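Local coordinates for 2'-deoxycytidine 5'-triphosphate deaminase (PDB 2R9Q), which probably deaminates the cytosine base of dCTP to give dUTP and ammonia, at residues 203-209 against 326-332; 217-223 against 258-264; 116-120 against 314-318; 268-272 against 334-338. All coordinates share one frame; numbering follows the deposited sequence.

Contact 1 of 4, residues 203-209 against 326-332; sequences ALSIDLK and LEHGQIV
H328 pushes its imidazole into the bend where the chain leaves strand 202-205, the outermost strand of a four-stranded antiparallel sheet in the C-terminal, dUTPase-like domain, where it pairs with strand 331-339. With CG anti to the backbone N (chi1 180°), the ring stands between I206 O over one face and K209 CD over the other. That CD sits 3.4 Å from the ring centroid, almost straight over the middle, a CH-pi contact that suits the long aliphatic part of a lysine. At the ring's edge L208 N donates to H328 ND1 over 2.9 Å, while D207 OD1 approaches CE1 with its carboxylate turned steeply to the ring. D207 OD1 also takes the N-H of K209, closing an Asx turn. Nearer the start of 326-332, branched side chains interlock: CG2 of I206 and CD2 of L208 each come within 4.0 Å of L326 CG. At the other end V332 CG1 packs on I206 CB. Around S205 and I331, an antiparallel non-hydrogen-bonded pair, backbone bonds run V332 N to L204 O (2.8 Å) and I206 N to Q330 O. G329, at positive phi in the type II turn 327-330, sends its N to I206 O. Because ND1 accepts a hydrogen bond, a neutral imidazole protonated on NE2 is the likely form of H328.

Contact 2 of 4, residues 217-223 against 258-264; sequences IGYRGKH and DEFYILV
Y219 and I262 form an antiparallel hydrogen-bonded pair where strands 216-221 and 261-269 run side by side in the five-stranded sheet of the C-terminal, dUTPase-like domain. Backbone bonds come first: Y219 N reaches I262 O on a lone pair (2.9 Å), I262 N answers to Y219 O (2.7 Å), and G221 N bonds F260 O. Two waters extend the pairing, one joining I217 O to V264 N, the other linking G221 O, E259 OE1 and F260 N. The glycines suit places where a side chain would collide: at G218 with I262 O, at G221 with the F260 ring, whose CE2 lies 3.7 Å from G221 CA. Apolar contact is modest, with CB of Y219 and I262 touching on one face; beyond it the Y219 hydroxyl bonds the backbone of the bound peptide. On the other face R220, extended to CD and then bent at chi3 (59°), runs alongside Y261, its CD 3.8 Å from CE1. Among the charges, R220 NE stays 4.2 Å from E259 OE1, too far for a salt bridge, and its NH2 pairs instead with E243. E259, bent at chi2, brings OE2 to the edge of the H223 ring, 3.2 Å from CE1.

Contact 3 of 4, residues 116-120 against 314-318; sequences TGRLD and VLEVR
D120 OD2 is gripped by two groups: R318 NH1 at 3.0 Å, in a salt bridge, and the hydroxyl of T152. The contact joins the two dUTPase-like domains of the chain, setting the end of helix 114-118 in the N-terminal one against strand 311-319 in the C-terminal one. R318 stretches from the strand, extended from CG to NE, and meets D120 coming from the opposite direction, the two flat groups nearly coplanar (28° apart). NH1 uses the syn lone pair of OD2, while R318 NE adds a weak bond of 3.4 Å to D120 OD1, an oxygen that Y293 OH also holds. Such a buried carboxylate, with an arginine and two hydroxyls around it, would probably stay ionised. A second ion pair lies nearer the start of the strand segment. The R118 chain, bent at chi2 (-68°), crosses E316 at about a right angle and puts NE 3.2 Å from E316 OE2. E316 is itself bent at chi2, and its CG rests 3.5 Å from G117 O; glycine suits this helix position because a CB would run into the E316 carboxylate. The far end of R118 serves another partner, NH1 bonding the backbone of the bound peptide. Valine offers the guanidinium a smooth apolar bed: V314 CG1 lies 3.7 Å from R118 CZ, over the centre of one face.

Contact 4 of 4, residues 268-272 against 334-338; sequences AVHVP and RLVYE
The backbones of 268-272 and 334-338 stand well apart, CA of V271 being 8.1 Å from CA of Y337, and side chains bridge the gap between them. The polar link is the phenol of Y337. Its hydroxyl OH donates to the carbonyl O of H270 over 3.0 Å, with that oxygen near the plane of the ring, at its edge; seen from the carbonyl, the donor stands 40° out of the plane and away from the lone pairs. Tyrosine suits this buried place because it can fill apolar space with its ring and still bring a donor to a main-chain oxygen. Its CG lies anti to the carbonyl carbon (chi1 -72°), which carries the ring across toward the other segment. The remaining contact is apolar. V269 and L335 reach toward each other tip to tip, and CG2 of V269 meets CD2 of L335 at 3.4 Å, closer than carbons normally pack; the same CG2 is 3.5 Å from Y337 OH. Farther along, V271 CG2 comes within 4.2 Å of Y337 CE1, and CD of P272 touches the same ring carbon. I202 packs on V269, L335 and Y337, while F297 adds its side chain to V271 and L335. Facing layers joined through interior side chains are characteristic of a beta sandwich, here between strand 331-339 and the end of strand 261-269 with the loop that follows it.

Strand 261-269 runs through contact 2 and into contact 4, whose centres lie about 24 Å apart. Its antiparallel neighbour 311-319 supplies one side of contact 3; the centres of contacts 2 and 3 are about 8 Å apart, and Y261 O probably bonds V317 N. Contacts 1 and 4, with centres about 17 Å apart, share strand 331-339 of the other sheet. Contact 1 also probably bonds to contact 2 through D207 N and V264 O, while I206 and V332 pack on L315. Along the chain contact 3 opens first, at 116-120, and the segments of contact 1 span contact 2. Contacts 1, 2 and 4 lie within the C-terminal domain, and contact 3 joins it to the N-terminal one.

Contact 1 of 4, residues 203-209 against 326-332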
loop_
_atom_site.group_PDB
_atom_site.type_symbol
_atom_site.label_atom_id
_atom_site.label_comp_id
_atom_site.label_asym_id
_atom_site.label_seq_id
_atom_site.Cartn_x
_atom_site.Cartn_y
_atom_site.Cartn_z
ATOM N N ALA B 203 -9.229 18.286 28.596
ATOM C CA ALA B 203 -8.358 17.360 27.875
ATOM C C ALA B 203 -8.842 15.915 27.985
ATOM O O ALA B 203 -9.324 15.473 29.022
ATOM C CB ALA B 203 -6.894 17.487 28.345
ATOM N N LEU B 204 -8.737 15.197 26.883
ATOM C CA LEU B 204 -9.168 13.817 26.818
ATOM C C LEU B 204 -7.957 12.909 26.626
ATOM O O LEU B 204 -7.115 13.144 25.769
ATOM C CB LEU B 204 -10.222 13.630 25.713
ATOM C CG LEU B 204 -11.586 14.328 25.974
ATOM C CD1 LEU B 204 -12.433 14.443 24.738
ATOM C CD2 LEU B 204 -12.378 13.680 27.066
ATOM N N SER B 205 -7.868 11.876 27.446
ATOM C CA SER B 205 -6.765 10.947 27.381
ATOM C C SER B 205 -7.275 9.544 27.040
ATOM O O SER B 205 -8.446 9.249 27.195
ATOM C CB SER B 205 -5.969 10.961 28.693
ATOM O OG SER B 205 -6.785 10.593 29.774
ATOM N N ILE B 206 -6.361 8.700 26.564
ATOM C CA ILE B 206 -6.728 7.404 26.015
ATOM C C ILE B 206 -6.710 6.294 27.065
ATOM O O ILE B 206 -5.782 6.192 27.841
ATOM C CB ILE B 206 -5.848 7.039 24.754
ATOM C CG1 ILE B 206 -6.614 6.088 23.833
ATOM C CG2 ILE B 206 -4.492 6.504 25.146
ATOM C CD1 ILE B 206 -7.629 6.822 22.953
ATOM N N ASP B 207 -7.751 5.470 27.069
ATOM C CA ASP B 207 -7.829 4.319 27.940
ATOM C C ASP B 207 -7.416 3.064 27.199
ATOM O O ASP B 207 -8.159 2.557 26.357
ATOM C CB ASP B 207 -9.241 4.138 28.453
ATOM C CG ASP B 207 -9.308 3.238 29.670
ATOM O OD1 ASP B 207 -8.534 2.243 29.778
ATOM O OD2 ASP B 207 -10.147 3.548 30.540
ATOM N N LEU B 208 -6.249 2.549 27.552
ATOM C CA LEU B 208 -5.683 1.351 26.954
ATOM C C LEU B 208 -5.577 0.171 27.967
ATOM O O LEU B 208 -4.937 -0.834 27.700
ATOM C CB LEU B 208 -4.309 1.717 26.359
ATOM C CG LEU B 208 -4.160 1.957 24.860
ATOM C CD1 LEU B 208 -5.475 2.254 24.178
ATOM C CD2 LEU B 208 -3.119 3.058 24.590
ATOM N N LYS B 209 -6.236 0.305 29.114
ATOM C CA LYS B 209 -6.176 -0.718 30.175
ATOM C C LYS B 209 -7.116 -1.891 29.891
ATOM O O LYS B 209 -6.781 -3.043 30.186
ATOM C CB LYS B 209 -6.432 -0.121 31.565
ATOM C CG LYS B 209 -5.264 -0.275 32.544
ATOM C CD LYS B 209 -4.190 0.795 32.381
ATOM C CE LYS B 209 -3.102 0.693 33.440
ATOM N NZ LYS B 209 -2.282 -0.566 33.324
ATOM N N LEU B 326 1.219 4.176 21.168
ATOM C CA LEU B 326 0.310 4.983 21.938
ATOM C C LEU B 326 0.167 4.340 23.305
ATOM O O LEU B 326 -0.053 3.148 23.420
ATOM C CB LEU B 326 -1.051 5.112 21.242
ATOM C CG LEU B 326 -2.161 5.938 21.920
ATOM C CD1 LEU B 326 -1.878 7.438 22.003
ATOM C CD2 LEU B 326 -3.493 5.656 21.200
ATOM N N GLU B 327 0.291 5.157 24.334
ATOM C CA GLU B 327 0.314 4.661 25.710
ATOM C C GLU B 327 -0.893 5.207 26.463
ATOM O O GLU B 327 -1.332 6.344 26.207
ATOM C CB GLU B 327 1.641 5.053 26.412
ATOM C CG GLU B 327 2.876 4.402 25.801
ATOM C CD GLU B 327 4.178 4.965 26.351
ATOM O OE1 GLU B 327 4.452 4.701 27.556
ATOM O OE2 GLU B 327 4.924 5.667 25.582
ATOM N N HIS B 328 -1.426 4.364 27.353
ATOM C CA HIS B 328 -2.517 4.701 28.276
ATOM C C HIS B 328 -2.269 6.028 29.026
ATOM O O HIS B 328 -1.143 6.322 29.436
ATOM C CB HIS B 328 -2.683 3.559 29.283
ATOM C CG HIS B 328 -3.769 3.784 30.298
ATOM N ND1 HIS B 328 -5.080 3.409 30.086
ATOM C CD2 HIS B 328 -3.737 4.348 31.526
ATOM C CE1 HIS B 328 -5.807 3.725 31.143
ATOM N NE2 HIS B 328 -5.013 4.301 32.029
ATOM N N GLY B 329 -3.318 6.828 29.188
ATOM C CA GLY B 329 -3.190 8.161 29.777
ATOM C C GLY B 329 -2.664 9.229 28.840
ATOM O O GLY B 329 -2.699 10.390 29.169
ATOM N N GLN B 330 -2.188 8.852 27.662
ATOM C CA GLN B 330 -1.756 9.839 26.673
ATOM C C GLN B 330 -2.922 10.750 26.294
ATOM O O GLN B 330 -4.007 10.264 25.927
ATOM C CB GLN B 330 -1.228 9.126 25.448
ATOM C CG GLN B 330 -0.983 9.983 24.215
ATOM C CD GLN B 330 0.164 10.931 24.371
ATOM O OE1 GLN B 330 1.267 10.525 24.685
ATOM N NE2 GLN B 330 -0.082 12.203 24.113
ATOM N N ILE B 331 -2.682 12.066 26.362
ATOM C CA ILE B 331 -3.639 13.060 25.855
ATOM C C ILE B 331 -3.769 13.070 24.325
ATOM O O ILE B 331 -2.773 13.131 23.607
ATOM C CB ILE B 331 -3.326 14.490 26.347
ATOM C CG1 ILE B 331 -3.457 14.551 27.880
ATOM C CG2 ILE B 331 -4.264 15.511 25.669
ATOM C CD1 ILE B 331 -2.822 15.783 28.513
ATOM N N VAL B 332 -5.017 13.012 23.850
ATOM C CA VAL B 332 -5.316 12.827 22.421
ATOM C C VAL B 332 -6.224 13.893 21.804
ATOM O O VAL B 332 -6.272 14.067 20.582
ATOM C CB VAL B 332 -5.877 11.405 22.135
ATOM C CG1 VAL B 332 -4.890 10.337 22.646
ATOM C CG2 VAL B 332 -7.306 11.222 22.711
#

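Contact 2 of 4, residues 217-223 against 258-264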
loop_
_atom_site.group_PDB
_atom_site.type_symbol
_atom_site.label_atom_id
_atom_site.label_comp_id
_atom_site.label_asym_id
_atom_site.label_seq_id
_atom_site.Cartn_x
_atom_site.Cartn_y
_atom_site.Cartn_z
ATOM N N ILE B 217 -10.087 -3.190 24.228
ATOM C CA ILE B 217 -9.643 -1.782 24.164
ATOM C C ILE B 217 -10.330 -0.994 23.026
ATOM O O ILE B 217 -10.457 0.208 23.081
ATOM C CB ILE B 217 -8.042 -1.566 24.087
ATOM C CG1 ILE B 217 -7.480 -2.035 22.767
ATOM C CG2 ILE B 217 -7.231 -2.135 25.277
ATOM C CD1 ILE B 217 -5.910 -2.007 22.792
ATOM N N GLY B 218 -10.772 -1.693 21.999
ATOM C CA GLY B 218 -11.303 -1.067 20.824
ATOM C C GLY B 218 -11.221 -1.926 19.582
ATOM O O GLY B 218 -11.133 -3.141 19.634
ATOM N N TYR B 219 -11.293 -1.277 18.443
ATOM C CA TYR B 219 -11.436 -1.971 17.177
ATOM C C TYR B 219 -10.447 -1.406 16.158
ATOM O O TYR B 219 -10.122 -0.245 16.197
ATOM C CB TYR B 219 -12.882 -1.873 16.671
ATOM C CG TYR B 219 -13.883 -2.583 17.576
ATOM C CD1 TYR B 219 -14.137 -3.938 17.435
ATOM C CD2 TYR B 219 -14.531 -1.896 18.588
ATOM C CE1 TYR B 219 -15.031 -4.582 18.256
ATOM C CE2 TYR B 219 -15.436 -2.526 19.440
ATOM C CZ TYR B 219 -15.682 -3.866 19.266
ATOM O OH TYR B 219 -16.560 -4.493 20.088
ATOM N N ARG B 220 -9.986 -2.288 15.276
ATOM C CA ARG B 220 -9.308 -1.955 14.049
ATOM C C ARG B 220 -10.191 -2.351 12.838
ATOM O O ARG B 220 -10.819 -3.409 12.813
ATOM C CB ARG B 220 -7.974 -2.671 14.057
ATOM C CG ARG B 220 -7.108 -2.438 12.888
ATOM C CD ARG B 220 -5.717 -2.911 13.176
ATOM N NE ARG B 220 -5.721 -4.331 13.498
ATOM C CZ ARG B 220 -4.832 -4.948 14.295
ATOM N NH1 ARG B 220 -3.830 -4.286 14.882
ATOM N NH2 ARG B 220 -4.951 -6.257 14.518
ATOM N N GLY B 221 -10.282 -1.468 11.853
ATOM C CA GLY B 221 -10.983 -1.772 10.598
ATOM C C GLY B 221 -10.353 -2.890 9.770
ATOM O O GLY B 221 -9.140 -3.028 9.723
ATOM N N LYS B 222 -11.202 -3.699 9.151
ATOM C CA LYS B 222 -10.772 -4.790 8.277
ATOM C C LYS B 222 -10.719 -4.357 6.789
ATOM O O LYS B 222 -11.228 -3.303 6.420
ATOM C CB LYS B 222 -11.689 -5.994 8.438
ATOM C CG LYS B 222 -11.603 -6.714 9.763
ATOM C CD LYS B 222 -12.510 -7.960 9.761
ATOM C CE LYS B 222 -12.170 -8.923 10.915
ATOM N NZ LYS B 222 -12.939 -10.226 10.863
ATOM N N HIS B 223 -10.090 -5.179 5.944
ATOM C CA HIS B 223 -9.925 -4.851 4.521
ATOM C C HIS B 223 -10.668 -5.832 3.616
ATOM O O HIS B 223 -11.044 -6.905 4.004
ATOM C CB HIS B 223 -8.456 -4.759 4.184
ATOM C CG HIS B 223 -7.714 -3.772 5.030
ATOM N ND1 HIS B 223 -6.781 -4.147 5.971
ATOM C CD2 HIS B 223 -7.795 -2.421 5.098
ATOM C CE1 HIS B 223 -6.307 -3.070 6.573
ATOM N NE2 HIS B 223 -6.907 -2.009 6.061
ATOM N N ASP B 258 -1.319 2.758 8.279
ATOM C CA ASP B 258 -2.343 2.332 7.290
ATOM C C ASP B 258 -3.674 1.865 7.925
ATOM O O ASP B 258 -4.642 1.655 7.228
ATOM C CB ASP B 258 -1.826 1.194 6.385
ATOM C CG ASP B 258 -0.468 1.516 5.711
ATOM O OD1 ASP B 258 0.426 0.612 5.744
ATOM O OD2 ASP B 258 -0.298 2.654 5.160
ATOM N N GLU B 259 -3.715 1.695 9.233
ATOM C CA GLU B 259 -4.894 1.217 9.896
ATOM C C GLU B 259 -5.741 2.333 10.517
ATOM O O GLU B 259 -5.330 3.454 10.668
ATOM C CB GLU B 259 -4.499 0.191 10.951
ATOM C CG GLU B 259 -3.705 -1.028 10.439
ATOM C CD GLU B 259 -4.484 -1.954 9.517
ATOM O OE1 GLU B 259 -5.673 -2.270 9.788
ATOM O OE2 GLU B 259 -3.890 -2.415 8.521
ATOM N N PHE B 260 -6.978 2.024 10.853
ATOM C CA PHE B 260 -7.730 2.942 11.703
ATOM C C PHE B 260 -8.281 2.210 12.895
ATOM O O PHE B 260 -8.584 1.036 12.824
ATOM C CB PHE B 260 -8.753 3.750 10.875
ATOM C CG PHE B 260 -10.155 3.300 10.972
ATOM C CD1 PHE B 260 -11.069 4.053 11.689
ATOM C CD2 PHE B 260 -10.581 2.174 10.290
ATOM C CE1 PHE B 260 -12.359 3.669 11.789
ATOM C CE2 PHE B 260 -11.890 1.771 10.359
ATOM C CZ PHE B 260 -12.797 2.515 11.108
ATOM N N TYR B 261 -8.312 2.918 14.006
ATOM C CA TYR B 261 -8.566 2.373 15.310
ATOM C C TYR B 261 -9.745 3.111 15.952
ATOM O O TYR B 261 -9.798 4.328 15.945
ATOM C CB TYR B 261 -7.315 2.481 16.205
ATOM C CG TYR B 261 -6.094 1.724 15.710
ATOM C CD1 TYR B 261 -5.831 0.437 16.157
ATOM C CD2 TYR B 261 -5.241 2.274 14.787
ATOM C CE1 TYR B 261 -4.752 -0.278 15.694
ATOM C CE2 TYR B 261 -4.157 1.573 14.322
ATOM C CZ TYR B 261 -3.892 0.275 14.781
ATOM O OH TYR B 261 -2.749 -0.453 14.316
ATOM N N ILE B 262 -10.693 2.366 16.509
ATOM C CA ILE B 262 -11.769 2.958 17.306
ATOM C C ILE B 262 -11.427 2.670 18.756
ATOM O O ILE B 262 -11.377 1.522 19.188
ATOM C CB ILE B 262 -13.192 2.400 16.966
ATOM C CG1 ILE B 262 -13.569 2.712 15.522
ATOM C CG2 ILE B 262 -14.233 2.976 17.898
ATOM C CD1 ILE B 262 -14.732 1.868 15.013
ATOM N N LEU B 263 -11.199 3.751 19.489
ATOM C CA LEU B 263 -10.707 3.696 20.838
ATOM C C LEU B 263 -11.540 4.579 21.757
ATOM O O LEU B 263 -12.407 5.341 21.308
ATOM C CB LEU B 263 -9.223 4.097 20.865
ATOM C CG LEU B 263 -8.234 3.220 20.090
ATOM C CD1 LEU B 263 -6.896 3.920 20.035
ATOM C CD2 LEU B 263 -8.129 1.820 20.708
ATOM N N VAL B 264 -11.280 4.454 23.058
ATOM C CA VAL B 264 -12.073 5.138 24.078
ATOM C C VAL B 264 -11.242 6.009 25.059
ATOM O O VAL B 264 -10.149 5.654 25.477
ATOM C CB VAL B 264 -13.119 4.143 24.788
ATOM C CG1 VAL B 264 -12.639 2.727 24.774
ATOM C CG2 VAL B 264 -13.473 4.593 26.184
HETATM O O HOH W 1 -9.397 2.558 23.984
HETATM O O HOH W 2 -7.794 -0.616 9.619
#

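Contact 3 of 4, residues 116-120 against 314-318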
loop_
_atom_site.group_PDB
_atom_site.type_symbol
_atom_site.label_atom_id
_atom_site.label_comp_id
_atom_site.label_asym_id
_atom_site.label_seq_id
_atom_site.Cartn_x
_atom_site.Cartn_y
_atom_site.Cartn_z
ATOM N N THR B 116 -20.158 8.373 10.903
ATOM C CA THR B 116 -19.364 8.557 9.696
ATOM C C THR B 116 -17.914 8.266 9.995
ATOM O O THR B 116 -17.253 7.616 9.211
ATOM C CB THR B 116 -19.580 9.961 9.069
ATOM O OG1 THR B 116 -20.952 10.087 8.718
ATOM C CG2 THR B 116 -18.736 10.196 7.786
ATOM N N GLY B 117 -17.434 8.725 11.144
ATOM C CA GLY B 117 -16.081 8.473 11.544
ATOM C C GLY B 117 -15.806 7.014 11.838
ATOM O O GLY B 117 -14.724 6.526 11.551
ATOM N N ARG B 118 -16.788 6.309 12.408
ATOM C CA ARG B 118 -16.608 4.896 12.723
ATOM C C ARG B 118 -16.422 4.040 11.470
ATOM O O ARG B 118 -15.955 2.903 11.571
ATOM C CB ARG B 118 -17.781 4.315 13.503
ATOM C CG ARG B 118 -18.285 5.064 14.696
ATOM C CD ARG B 118 -17.367 5.117 15.888
ATOM N NE ARG B 118 -17.851 6.175 16.788
ATOM C CZ ARG B 118 -18.686 6.012 17.803
ATOM N NH1 ARG B 118 -19.109 4.814 18.164
ATOM N NH2 ARG B 118 -19.076 7.069 18.485
ATOM N N LEU B 119 -16.801 4.570 10.306
ATOM C CA LEU B 119 -16.641 3.879 9.062
ATOM C C LEU B 119 -15.486 4.447 8.272
ATOM O O LEU B 119 -15.331 4.106 7.104
ATOM C CB LEU B 119 -17.899 3.976 8.223
ATOM C CG LEU B 119 -19.051 2.984 8.369
ATOM C CD1 LEU B 119 -19.207 2.468 9.766
ATOM C CD2 LEU B 119 -20.342 3.646 7.876
ATOM N N ASP B 120 -14.715 5.332 8.897
ATOM C CA ASP B 120 -13.501 5.910 8.312
ATOM C C ASP B 120 -13.768 6.577 6.957
ATOM O O ASP B 120 -13.014 6.371 6.014
ATOM C CB ASP B 120 -12.433 4.801 8.197
ATOM C CG ASP B 120 -10.998 5.314 8.086
ATOM O OD1 ASP B 120 -10.607 6.384 8.629
ATOM O OD2 ASP B 120 -10.230 4.573 7.463
ATOM N N VAL B 314 -15.768 8.077 22.395
ATOM C CA VAL B 314 -15.200 7.100 21.479
ATOM C C VAL B 314 -14.420 7.888 20.446
ATOM O O VAL B 314 -14.936 8.826 19.906
ATOM C CB VAL B 314 -16.273 6.290 20.785
ATOM C CG1 VAL B 314 -15.649 5.255 19.864
ATOM C CG2 VAL B 314 -17.198 5.685 21.805
ATOM N N LEU B 315 -13.165 7.510 20.217
ATOM C CA LEU B 315 -12.214 8.290 19.420
ATOM C C LEU B 315 -11.694 7.466 18.244
ATOM O O LEU B 315 -11.369 6.297 18.397
ATOM C CB LEU B 315 -11.008 8.704 20.296
ATOM C CG LEU B 315 -11.297 9.465 21.603
ATOM C CD1 LEU B 315 -10.217 9.178 22.674
ATOM C CD2 LEU B 315 -11.483 10.974 21.391
ATOM N N GLU B 316 -11.615 8.079 17.069
ATOM C CA GLU B 316 -10.907 7.461 15.958
ATOM C C GLU B 316 -9.489 8.037 15.902
ATOM O O GLU B 316 -9.297 9.213 15.665
ATOM C CB GLU B 316 -11.648 7.593 14.611
ATOM C CG GLU B 316 -13.027 6.899 14.550
ATOM C CD GLU B 316 -14.111 7.740 15.179
ATOM O OE1 GLU B 316 -14.164 8.945 14.865
ATOM O OE2 GLU B 316 -14.886 7.214 16.007
ATOM N N VAL B 317 -8.515 7.176 16.128
ATOM C CA VAL B 317 -7.119 7.552 16.172
ATOM C C VAL B 317 -6.377 6.875 15.024
ATOM O O VAL B 317 -6.573 5.686 14.731
ATOM C CB VAL B 317 -6.500 7.162 17.550
ATOM C CG1 VAL B 317 -5.026 7.413 17.597
ATOM C CG2 VAL B 317 -7.244 7.826 18.683
ATOM N N ARG B 318 -5.574 7.678 14.348
ATOM C CA ARG B 318 -4.674 7.236 13.309
ATOM C C ARG B 318 -3.289 7.842 13.550
ATOM O O ARG B 318 -3.153 8.984 13.977
ATOM C CB ARG B 318 -5.153 7.698 11.938
ATOM C CG ARG B 318 -6.360 7.000 11.344
ATOM C CD ARG B 318 -6.686 7.697 9.980
ATOM N NE ARG B 318 -7.301 6.837 8.966
ATOM C CZ ARG B 318 -6.654 5.943 8.206
ATOM N NH1 ARG B 318 -7.342 5.239 7.322
ATOM N NH2 ARG B 318 -5.341 5.731 8.333
#

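Contact 4 of 4, residues 268-272 against 334-338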
loop_
_atom_site.group_PDB
_atom_site.type_symbol
_atom_site.label_atom_id
_atom_site.label_comp_id
_atom_site.label_asym_id
_atom_site.label_seq_id
_atom_site.Cartn_x
_atom_site.Cartn_y
_atom_site.Cartn_z
ATOM N N ALA B 268 -14.886 10.180 31.526
ATOM C CA ALA B 268 -16.330 10.189 31.356
ATOM C C ALA B 268 -16.730 11.671 31.360
ATOM O O ALA B 268 -16.550 12.358 32.358
ATOM C CB ALA B 268 -17.010 9.427 32.488
ATOM N N VAL B 269 -17.271 12.147 30.244
ATOM C CA VAL B 269 -17.531 13.570 30.025
ATOM C C VAL B 269 -19.048 13.919 29.937
ATOM O O VAL B 269 -19.876 13.094 29.558
ATOM C CB VAL B 269 -16.640 14.109 28.803
ATOM C CG1 VAL B 269 -17.200 13.746 27.404
ATOM C CG2 VAL B 269 -16.435 15.589 28.918
ATOM N N HIS B 270 -19.404 15.138 30.337
ATOM C CA HIS B 270 -20.790 15.632 30.318
ATOM C C HIS B 270 -20.820 17.042 29.695
ATOM O O HIS B 270 -19.960 17.883 29.976
ATOM C CB HIS B 270 -21.360 15.581 31.737
ATOM C CG HIS B 270 -22.640 16.344 31.962
ATOM N ND1 HIS B 270 -23.800 16.099 31.254
ATOM C CD2 HIS B 270 -22.956 17.295 32.873
ATOM C CE1 HIS B 270 -24.765 16.883 31.702
ATOM N NE2 HIS B 270 -24.277 17.609 32.691
ATOM N N VAL B 271 -21.773 17.236 28.776
ATOM C CA VAL B 271 -22.097 18.537 28.178
ATOM C C VAL B 271 -23.491 18.967 28.710
ATOM O O VAL B 271 -24.506 18.378 28.353
ATOM C CB VAL B 271 -22.079 18.494 26.636
ATOM C CG1 VAL B 271 -22.218 19.874 26.076
ATOM C CG2 VAL B 271 -20.793 17.861 26.112
ATOM N N PRO B 272 -23.526 19.954 29.632
ATOM C CA PRO B 272 -24.783 20.516 30.145
ATOM C C PRO B 272 -25.695 21.072 29.049
ATOM O O PRO B 272 -25.195 21.517 28.017
ATOM C CB PRO B 272 -24.303 21.639 31.061
ATOM C CG PRO B 272 -22.924 21.217 31.490
ATOM C CD PRO B 272 -22.358 20.549 30.309
ATOM N N ARG B 334 -8.964 17.635 22.897
ATOM C CA ARG B 334 -9.400 18.711 23.735
ATOM C C ARG B 334 -10.910 19.028 23.402
ATOM O O ARG B 334 -11.269 19.353 22.270
ATOM C CB ARG B 334 -8.363 19.806 23.487
ATOM C CG ARG B 334 -8.650 21.188 23.851
ATOM C CD ARG B 334 -7.594 22.093 23.151
ATOM N NE ARG B 334 -7.685 22.208 21.670
ATOM C CZ ARG B 334 -8.350 23.161 20.998
ATOM N NH1 ARG B 334 -9.062 24.084 21.638
ATOM N NH2 ARG B 334 -8.338 23.186 19.670
ATOM N N LEU B 335 -11.791 18.809 24.379
ATOM C CA LEU B 335 -13.208 19.106 24.237
ATOM C C LEU B 335 -13.457 20.575 24.572
ATOM O O LEU B 335 -13.281 21.000 25.707
ATOM C CB LEU B 335 -14.041 18.208 25.120
ATOM C CG LEU B 335 -15.536 18.069 24.832
ATOM C CD1 LEU B 335 -15.818 17.528 23.410
ATOM C CD2 LEU B 335 -16.195 17.199 25.923
ATOM N N VAL B 336 -13.841 21.332 23.546
ATOM C CA VAL B 336 -14.065 22.770 23.630
ATOM C C VAL B 336 -15.575 23.099 23.760
ATOM O O VAL B 336 -16.388 22.625 22.982
ATOM C CB VAL B 336 -13.463 23.469 22.419
ATOM C CG1 VAL B 336 -13.874 24.915 22.384
ATOM C CG2 VAL B 336 -11.935 23.326 22.429
ATOM N N TYR B 337 -15.915 23.914 24.759
ATOM C CA TYR B 337 -17.295 24.234 25.095
ATOM C C TYR B 337 -17.709 25.589 24.501
ATOM O O TYR B 337 -16.905 26.504 24.372
ATOM C CB TYR B 337 -17.501 24.218 26.612
ATOM C CG TYR B 337 -17.478 22.834 27.217
ATOM C CD1 TYR B 337 -18.648 22.154 27.487
ATOM C CD2 TYR B 337 -16.276 22.198 27.516
ATOM C CE1 TYR B 337 -18.632 20.883 28.018
ATOM C CE2 TYR B 337 -16.256 20.912 28.057
ATOM C CZ TYR B 337 -17.436 20.262 28.317
ATOM O OH TYR B 337 -17.428 18.988 28.870
ATOM N N GLU B 338 -18.980 25.684 24.142
ATOM C CA GLU B 338 -19.550 26.871 23.565
ATOM C C GLU B 338 -20.988 27.019 24.097
ATOM O O GLU B 338 -21.697 26.017 24.290
ATOM C CB GLU B 338 -19.509 26.739 22.040
ATOM C CG GLU B 338 -19.773 28.011 21.262
ATOM C CD GLU B 338 -19.707 27.843 19.745
ATOM O OE1 GLU B 338 -19.249 26.769 19.248
ATOM O OE2 GLU B 338 -20.116 28.807 19.053
#